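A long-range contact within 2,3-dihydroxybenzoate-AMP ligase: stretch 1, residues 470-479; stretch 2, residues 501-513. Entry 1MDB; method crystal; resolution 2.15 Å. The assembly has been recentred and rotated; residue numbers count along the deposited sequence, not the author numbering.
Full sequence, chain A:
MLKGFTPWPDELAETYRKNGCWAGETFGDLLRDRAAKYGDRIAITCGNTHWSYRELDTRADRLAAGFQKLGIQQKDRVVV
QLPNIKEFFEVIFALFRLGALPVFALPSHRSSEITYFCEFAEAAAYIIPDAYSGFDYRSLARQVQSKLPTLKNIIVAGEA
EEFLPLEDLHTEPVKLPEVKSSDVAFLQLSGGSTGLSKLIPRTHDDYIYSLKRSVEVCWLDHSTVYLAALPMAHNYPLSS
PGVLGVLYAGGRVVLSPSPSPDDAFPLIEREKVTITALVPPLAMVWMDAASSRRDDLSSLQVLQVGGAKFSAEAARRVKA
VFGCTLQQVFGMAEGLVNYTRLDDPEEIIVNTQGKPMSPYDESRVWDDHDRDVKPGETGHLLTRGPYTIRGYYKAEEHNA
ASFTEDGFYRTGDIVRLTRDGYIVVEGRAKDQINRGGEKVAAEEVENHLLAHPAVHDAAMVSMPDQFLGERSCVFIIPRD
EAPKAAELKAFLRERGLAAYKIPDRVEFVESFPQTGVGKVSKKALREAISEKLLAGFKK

Stretch 1 (470-479) ERSCVFIIPR
Stretch 2 (501-513) KIPDRVEFVESFP

Strand 470-478 and strand 505-508 run parallel, their axes 4.6 Å apart at closest and crossed at -32°; the two stretches together bury 913 Å². Both backbones are extended (Val474 phi/psi -112/125, Val506 -121/127). Register pairs Cys473 with Arg505 (CA-CA 4.5 Å), Val474 with Val506 (5.0 Å), Phe475 with Glu507 (4.6 Å) and Ile476 with Phe508 (4.8 Å). Val474 and Ile476 face stretch 2 with both N and O, so the hydrogen bonds alternate: Arg505 N to Ser472 O 2.9 Å, Val474 N to Arg505 O 2.8 Å, Glu507 N to Val474 O 3.0 Å, and likewise on to Val509 N and Ile476 O, 2.9 Å.

Asp504 (chi1 m) closes the leading end: its OD2 accepts Ser472 N at 2.9 Å, its N donates to Ser472 OG (chi1 p) at 3.0 Å, and its OD1 meets Arg471 NH1 at 3.0 Å in a salt bridge whose hydrogen bond is weak. A water joins Ser472 OG (2.8 Å) to Ile502 O (2.9 Å).

On the Val474 face, Val474 CG1 (chi1 p) packs against both Pro503 CB (3.6 Å) and Val506 CG2 (3.7 Å; Val506 chi1 t), which lie on adjacent sides of it. Farther along, Phe508 (chi1 m, chi2 99°) puts CD2 against Ile476 CB (3.7 Å) and Pro478 CG (3.8 Å).

On the Phe475 face, Cys473 SG (chi1 t) lies 3.6 Å from Glu507 CG. Glu507 CB covers one face of the Phe475 ring (chi1 m, chi2 75°), 4.0 Å from its centroid, while Val509 CG1 meets the ring edge, 4.0 Å from CD2. The Glu507 carboxylate leads away, OE2 taking Arg505 NE at 2.7 Å in a salt bridge.

Beyond the paired strands, Phe512 (chi1 m, chi2 151°) turns its ring back: Ile477 CD1 (m, t) sits over the ring face, almost on the normal, 3.5 Å from the Phe512 centroid, while Phe475 CB meets Phe512 CE2 at 3.6 Å.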

ATOM      1  N   GLU A 470     -15.716  13.450  23.893  1.00 32.89           N
ATOM      2  CA  GLU A 470     -15.858  12.895  22.554  1.00 32.68           C
ATOM      3  C   GLU A 470     -17.193  12.199  22.380  1.00 32.36           C
ATOM      4  O   GLU A 470     -17.682  11.520  23.291  1.00 33.52           O
ATOM      5  CB  GLU A 470     -14.769  11.851  22.286  1.00 35.28           C
ATOM      6  CG  GLU A 470     -13.639  12.282  21.372  1.00 37.94           C
ATOM      7  CD  GLU A 470     -12.584  11.186  21.200  1.00 40.52           C
ATOM      8  OE1 GLU A 470     -12.954  10.038  20.849  1.00 38.38           O
ATOM      9  OE2 GLU A 470     -11.385  11.480  21.410  1.00 39.13           O
ATOM     10  N   ARG A 471     -17.781  12.375  21.207  1.00 29.42           N
ATOM     11  CA  ARG A 471     -19.016  11.684  20.864  1.00 28.57           C
ATOM     12  C   ARG A 471     -18.669  10.956  19.587  1.00 27.47           C
ATOM     13  O   ARG A 471     -17.553  11.083  19.089  1.00 26.27           O
ATOM     14  CB  ARG A 471     -20.180  12.648  20.629  1.00 27.10           C
ATOM     15  CG  ARG A 471     -21.035  12.856  21.871  1.00 30.69           C
ATOM     16  CD  ARG A 471     -22.266  13.684  21.565  1.00 31.49           C
ATOM     17  NE  ARG A 471     -22.912  14.115  22.795  1.00 35.15           N
ATOM     18  CZ  ARG A 471     -23.917  13.477  23.383  1.00 37.23           C
ATOM     19  NH1 ARG A 471     -24.410  12.364  22.846  1.00 37.62           N
ATOM     20  NH2 ARG A 471     -24.428  13.953  24.508  1.00 36.80           N
ATOM     21  N   SER A 472     -19.610  10.201  19.044  1.00 28.90           N
ATOM     22  CA  SER A 472     -19.331   9.451  17.832  1.00 28.23           C
ATOM     23  C   SER A 472     -20.222   9.837  16.664  1.00 27.45           C
ATOM     24  O   SER A 472     -21.429  10.030  16.825  1.00 28.37           O
ATOM     25  CB  SER A 472     -19.499   7.963  18.110  1.00 28.94           C
ATOM     26  OG  SER A 472     -20.868   7.660  18.284  1.00 27.25           O
ATOM     27  N   CYS A 473     -19.612   9.922  15.485  1.00 28.58           N
ATOM     28  CA  CYS A 473     -20.320  10.264  14.252  1.00 28.51           C
ATOM     29  C   CYS A 473     -19.990   9.224  13.196  1.00 27.31           C
ATOM     30  O   CYS A 473     -18.816   8.918  12.977  1.00 30.23           O
ATOM     31  CB  CYS A 473     -19.876  11.636  13.741  1.00 28.94           C
ATOM     32  SG  CYS A 473     -20.710  12.175  12.225  1.00 31.12           S
ATOM     33  N   VAL A 474     -21.008   8.664  12.553  1.00 26.85           N
ATOM     34  CA  VAL A 474     -20.762   7.684  11.498  1.00 25.92           C
ATOM     35  C   VAL A 474     -21.161   8.244  10.141  1.00 25.72           C
ATOM     36  O   VAL A 474     -22.290   8.703   9.952  1.00 26.28           O
ATOM     37  CB  VAL A 474     -21.541   6.349  11.717  1.00 26.25           C
ATOM     38  CG1 VAL A 474     -23.054   6.585  11.729  1.00 21.75           C
ATOM     39  CG2 VAL A 474     -21.190   5.379  10.611  1.00 24.52           C
ATOM     40  N   PHE A 475     -20.231   8.233   9.194  1.00 26.77           N
ATOM     41  CA  PHE A 475     -20.551   8.712   7.856  1.00 26.21           C
ATOM     42  C   PHE A 475     -21.049   7.500   7.077  1.00 25.94           C
ATOM     43  O   PHE A 475     -20.397   6.466   7.035  1.00 25.49           O
ATOM     44  CB  PHE A 475     -19.319   9.324   7.186  1.00 27.55           C
ATOM     45  CG  PHE A 475     -18.926  10.655   7.753  1.00 26.97           C
ATOM     46  CD1 PHE A 475     -18.295  10.741   8.992  1.00 25.90           C
ATOM     47  CD2 PHE A 475     -19.206  11.834   7.056  1.00 27.26           C
ATOM     48  CE1 PHE A 475     -17.946  11.982   9.534  1.00 26.99           C
ATOM     49  CE2 PHE A 475     -18.862  13.082   7.588  1.00 25.97           C
ATOM     50  CZ  PHE A 475     -18.234  13.155   8.827  1.00 26.20           C
ATOM     51  N   ILE A 476     -22.226   7.626   6.487  1.00 27.25           N
ATOM     52  CA  ILE A 476     -22.817   6.536   5.728  1.00 27.05           C
ATOM     53  C   ILE A 476     -22.958   6.905   4.249  1.00 29.93           C
ATOM     54  O   ILE A 476     -23.346   8.026   3.911  1.00 30.84           O
ATOM     55  CB  ILE A 476     -24.232   6.206   6.260  1.00 26.79           C
ATOM     56  CG1 ILE A 476     -24.165   5.769   7.730  1.00 25.09           C
ATOM     57  CG2 ILE A 476     -24.879   5.147   5.390  1.00 27.34           C
ATOM     58  CD1 ILE A 476     -23.454   4.442   7.960  1.00 24.84           C
ATOM     59  N   ILE A 477     -22.619   5.965   3.376  1.00 31.38           N
ATOM     60  CA  ILE A 477     -22.787   6.157   1.945  1.00 31.53           C
ATOM     61  C   ILE A 477     -24.019   5.311   1.651  1.00 32.43           C
ATOM     62  O   ILE A 477     -23.976   4.083   1.745  1.00 29.42           O
ATOM     63  CB  ILE A 477     -21.585   5.633   1.138  1.00 33.42           C
ATOM     64  CG1 ILE A 477     -20.362   6.527   1.379  1.00 33.04           C
ATOM     65  CG2 ILE A 477     -21.935   5.611  -0.343  1.00 33.94           C
ATOM     66  CD1 ILE A 477     -19.073   6.013   0.742  1.00 31.23           C
ATOM     67  N   PRO A 478     -25.147   5.966   1.326  1.00 34.49           N
ATOM     68  CA  PRO A 478     -26.422   5.312   1.023  1.00 37.18           C
ATOM     69  C   PRO A 478     -26.377   4.400  -0.189  1.00 40.67           C
ATOM     70  O   PRO A 478     -25.784   4.739  -1.208  1.00 41.85           O
ATOM     71  CB  PRO A 478     -27.372   6.489   0.795  1.00 37.32           C
ATOM     72  CG  PRO A 478     -26.738   7.615   1.535  1.00 36.66           C
ATOM     73  CD  PRO A 478     -25.286   7.427   1.223  1.00 34.14           C
ATOM     74  N   ARG A 479     -27.000   3.234  -0.073  1.00 44.85           N
ATOM     75  CA  ARG A 479     -27.059   2.306  -1.191  1.00 48.56           C
ATOM     76  C   ARG A 479     -28.351   2.677  -1.900  1.00 53.06           C
ATOM     77  O   ARG A 479     -29.309   1.905  -1.915  1.00 54.75           O
ATOM     78  CB  ARG A 479     -27.127   0.865  -0.694  1.00 49.36           C
ATOM     79  CG  ARG A 479     -27.284  -0.157  -1.797  1.00 50.19           C
ATOM     80  CD  ARG A 479     -27.318  -1.559  -1.225  1.00 53.17           C
ATOM     81  NE  ARG A 479     -26.084  -1.888  -0.520  1.00 54.78           N
ATOM     82  CZ  ARG A 479     -24.882  -1.893  -1.086  1.00 57.17           C
ATOM     83  NH1 ARG A 479     -24.751  -1.583  -2.371  1.00 57.53           N
ATOM     84  NH2 ARG A 479     -23.812  -2.208  -0.371  1.00 58.53           N
ATOM     85  N   LYS A 501     -22.103   2.345  22.071  1.00 32.07           N
ATOM     86  CA  LYS A 501     -21.460   2.088  20.777  1.00 33.03           C
ATOM     87  C   LYS A 501     -22.291   2.653  19.635  1.00 33.52           C
ATOM     88  O   LYS A 501     -21.804   2.798  18.511  1.00 34.22           O
ATOM     89  CB  LYS A 501     -21.287   0.581  20.546  1.00 31.71           C
ATOM     90  CG  LYS A 501     -20.299  -0.111  21.479  1.00 30.49           C
ATOM     91  CD  LYS A 501     -20.342  -1.616  21.282  1.00 28.30           C
ATOM     92  CE  LYS A 501     -19.328  -2.314  22.167  1.00 29.47           C
ATOM     93  NZ  LYS A 501     -19.370  -3.780  21.986  1.00 29.00           N
ATOM     94  N   ILE A 502     -23.553   2.945  19.924  1.00 33.14           N
ATOM     95  CA  ILE A 502     -24.459   3.488  18.924  1.00 33.54           C
ATOM     96  C   ILE A 502     -24.011   4.893  18.547  1.00 32.52           C
ATOM     97  O   ILE A 502     -23.824   5.746  19.415  1.00 33.00           O
ATOM     98  CB  ILE A 502     -25.909   3.541  19.457  1.00 33.48           C
ATOM     99  CG1 ILE A 502     -26.409   2.121  19.730  1.00 34.75           C
ATOM    100  CG2 ILE A 502     -26.820   4.238  18.448  1.00 34.31           C
ATOM    101  CD1 ILE A 502     -27.705   2.087  20.497  1.00 34.14           C
ATOM    102  N   PRO A 503     -23.839   5.153  17.241  1.00 31.36           N
ATOM    103  CA  PRO A 503     -23.408   6.475  16.765  1.00 31.35           C
ATOM    104  C   PRO A 503     -24.287   7.579  17.338  1.00 29.87           C
ATOM    105  O   PRO A 503     -25.508   7.476  17.299  1.00 30.93           O
ATOM    106  CB  PRO A 503     -23.567   6.374  15.246  1.00 30.29           C
ATOM    107  CG  PRO A 503     -23.406   4.896  14.973  1.00 32.24           C
ATOM    108  CD  PRO A 503     -24.177   4.269  16.111  1.00 29.85           C
ATOM    109  N   ASP A 504     -23.674   8.626  17.873  1.00 31.53           N
ATOM    110  CA  ASP A 504     -24.445   9.746  18.404  1.00 30.56           C
ATOM    111  C   ASP A 504     -24.981  10.541  17.231  1.00 30.83           C
ATOM    112  O   ASP A 504     -26.056  11.135  17.294  1.00 30.44           O
ATOM    113  CB  ASP A 504     -23.562  10.663  19.246  1.00 31.38           C
ATOM    114  CG  ASP A 504     -23.137  10.027  20.538  1.00 30.32           C
ATOM    115  OD1 ASP A 504     -24.021   9.791  21.382  1.00 29.74           O
ATOM    116  OD2 ASP A 504     -21.929   9.761  20.703  1.00 30.38           O
ATOM    117  N   ARG A 505     -24.221  10.545  16.144  1.00 31.10           N
ATOM    118  CA  ARG A 505     -24.618  11.304  14.970  1.00 30.37           C
ATOM    119  C   ARG A 505     -24.379  10.563  13.659  1.00 29.00           C
ATOM    120  O   ARG A 505     -23.406   9.822  13.522  1.00 29.29           O
ATOM    121  CB  ARG A 505     -23.873  12.634  14.975  1.00 28.55           C
ATOM    122  CG  ARG A 505     -24.128  13.505  13.769  1.00 31.22           C
ATOM    123  CD  ARG A 505     -23.666  14.921  14.039  1.00 27.36           C
ATOM    124  NE  ARG A 505     -23.786  15.753  12.852  1.00 30.77           N
ATOM    125  CZ  ARG A 505     -23.815  17.082  12.873  1.00 31.09           C
ATOM    126  NH1 ARG A 505     -23.741  17.727  14.026  1.00 31.24           N
ATOM    127  NH2 ARG A 505     -23.902  17.764  11.739  1.00 30.51           N
ATOM    128  N   VAL A 506     -25.271  10.773  12.698  1.00 29.02           N
ATOM    129  CA  VAL A 506     -25.171  10.130  11.390  1.00 29.40           C
ATOM    130  C   VAL A 506     -25.089  11.141  10.247  1.00 31.15           C
ATOM    131  O   VAL A 506     -25.939  12.026  10.132  1.00 31.67           O
ATOM    132  CB  VAL A 506     -26.384   9.215  11.136  1.00 29.94           C
ATOM    133  CG1 VAL A 506     -26.318   8.644   9.727  1.00 27.51           C
ATOM    134  CG2 VAL A 506     -26.416   8.091  12.172  1.00 26.29           C
ATOM    135  N   GLU A 507     -24.065  11.006   9.405  1.00 29.08           N
ATOM    136  CA  GLU A 507     -23.888  11.899   8.263  1.00 30.97           C
ATOM    137  C   GLU A 507     -23.929  11.104   6.963  1.00 30.58           C
ATOM    138  O   GLU A 507     -23.175  10.150   6.790  1.00 29.28           O
ATOM    139  CB  GLU A 507     -22.548  12.634   8.347  1.00 30.54           C
ATOM    140  CG  GLU A 507     -22.452  13.702   9.414  1.00 33.11           C
ATOM    141  CD  GLU A 507     -23.384  14.869   9.173  1.00 35.48           C
ATOM    142  OE1 GLU A 507     -23.599  15.229   8.003  1.00 38.56           O
ATOM    143  OE2 GLU A 507     -23.887  15.441  10.158  1.00 38.43           O
ATOM    144  N   PHE A 508     -24.817  11.486   6.054  1.00 30.41           N
ATOM    145  CA  PHE A 508     -24.903  10.795   4.779  1.00 33.93           C
ATOM    146  C   PHE A 508     -24.098  11.542   3.721  1.00 34.37           C
ATOM    147  O   PHE A 508     -24.205  12.761   3.588  1.00 34.32           O
ATOM    148  CB  PHE A 508     -26.359  10.649   4.346  1.00 34.78           C
ATOM    149  CG  PHE A 508     -27.166   9.785   5.263  1.00 37.99           C
ATOM    150  CD1 PHE A 508     -27.979  10.352   6.237  1.00 39.64           C
ATOM    151  CD2 PHE A 508     -27.062   8.395   5.195  1.00 38.22           C
ATOM    152  CE1 PHE A 508     -28.675   9.548   7.136  1.00 40.27           C
ATOM    153  CE2 PHE A 508     -27.751   7.580   6.088  1.00 38.76           C
ATOM    154  CZ  PHE A 508     -28.559   8.157   7.063  1.00 40.41           C
ATOM    155  N   VAL A 509     -23.262  10.803   2.995  1.00 34.43           N
ATOM    156  CA  VAL A 509     -22.427  11.375   1.944  1.00 31.73           C
ATOM    157  C   VAL A 509     -22.416  10.417   0.766  1.00 33.96           C
ATOM    158  O   VAL A 509     -22.799   9.252   0.902  1.00 33.89           O
ATOM    159  CB  VAL A 509     -20.960  11.575   2.406  1.00 30.16           C
ATOM    160  CG1 VAL A 509     -20.889  12.631   3.510  1.00 26.20           C
ATOM    161  CG2 VAL A 509     -20.373  10.233   2.879  1.00 28.59           C
ATOM    162  N   GLU A 510     -21.965  10.913  -0.381  1.00 34.19           N
ATOM    163  CA  GLU A 510     -21.894  10.114  -1.595  1.00 35.36           C
ATOM    164  C   GLU A 510     -20.583   9.345  -1.674  1.00 33.07           C
ATOM    165  O   GLU A 510     -20.494   8.339  -2.370  1.00 32.86           O
ATOM    166  CB  GLU A 510     -22.053  11.015  -2.818  1.00 39.70           C
ATOM    167  CG  GLU A 510     -21.870  10.300  -4.135  1.00 47.74           C
ATOM    168  CD  GLU A 510     -22.141  11.196  -5.326  1.00 51.54           C
ATOM    169  OE1 GLU A 510     -21.552  12.300  -5.396  1.00 53.96           O
ATOM    170  OE2 GLU A 510     -22.944  10.790  -6.196  1.00 54.63           O
ATOM    171  N   SER A 511     -19.568   9.819  -0.957  1.00 31.52           N
ATOM    172  CA  SER A 511     -18.271   9.158  -0.944  1.00 32.36           C
ATOM    173  C   SER A 511     -17.475   9.600   0.274  1.00 32.35           C
ATOM    174  O   SER A 511     -17.799  10.608   0.902  1.00 34.42           O
ATOM    175  CB  SER A 511     -17.487   9.491  -2.220  1.00 33.06           C
ATOM    176  OG  SER A 511     -17.147  10.864  -2.250  1.00 34.19           O
ATOM    177  N   PHE A 512     -16.436   8.839   0.604  1.00 31.70           N
ATOM    178  CA  PHE A 512     -15.577   9.130   1.748  1.00 31.43           C
ATOM    179  C   PHE A 512     -14.270   9.713   1.233  1.00 31.32           C
ATOM    180  O   PHE A 512     -13.817   9.349   0.150  1.00 29.70           O
ATOM    181  CB  PHE A 512     -15.243   7.842   2.518  1.00 30.41           C
ATOM    182  CG  PHE A 512     -16.425   7.186   3.188  1.00 32.17           C
ATOM    183  CD1 PHE A 512     -16.442   5.804   3.383  1.00 32.24           C
ATOM    184  CD2 PHE A 512     -17.497   7.938   3.657  1.00 30.63           C
ATOM    185  CE1 PHE A 512     -17.509   5.184   4.036  1.00 30.59           C
ATOM    186  CE2 PHE A 512     -18.567   7.323   4.313  1.00 29.13           C
ATOM    187  CZ  PHE A 512     -18.571   5.948   4.500  1.00 30.06           C
ATOM    188  N   PRO A 513     -13.645  10.624   2.003  1.00 31.00           N
ATOM    189  CA  PRO A 513     -12.377  11.215   1.569  1.00 30.87           C
ATOM    190  C   PRO A 513     -11.373  10.064   1.636  1.00 30.77           C
ATOM    191  O   PRO A 513     -11.386   9.295   2.604  1.00 30.52           O
ATOM    192  CB  PRO A 513     -12.082  12.276   2.639  1.00 31.33           C
ATOM    193  CG  PRO A 513     -13.386  12.467   3.363  1.00 32.49           C
ATOM    194  CD  PRO A 513     -14.021  11.113   3.340  1.00 32.65           C
TER
HETATM  195  O   HOH W   1     -21.093   5.677  20.252  1.00 35.63           O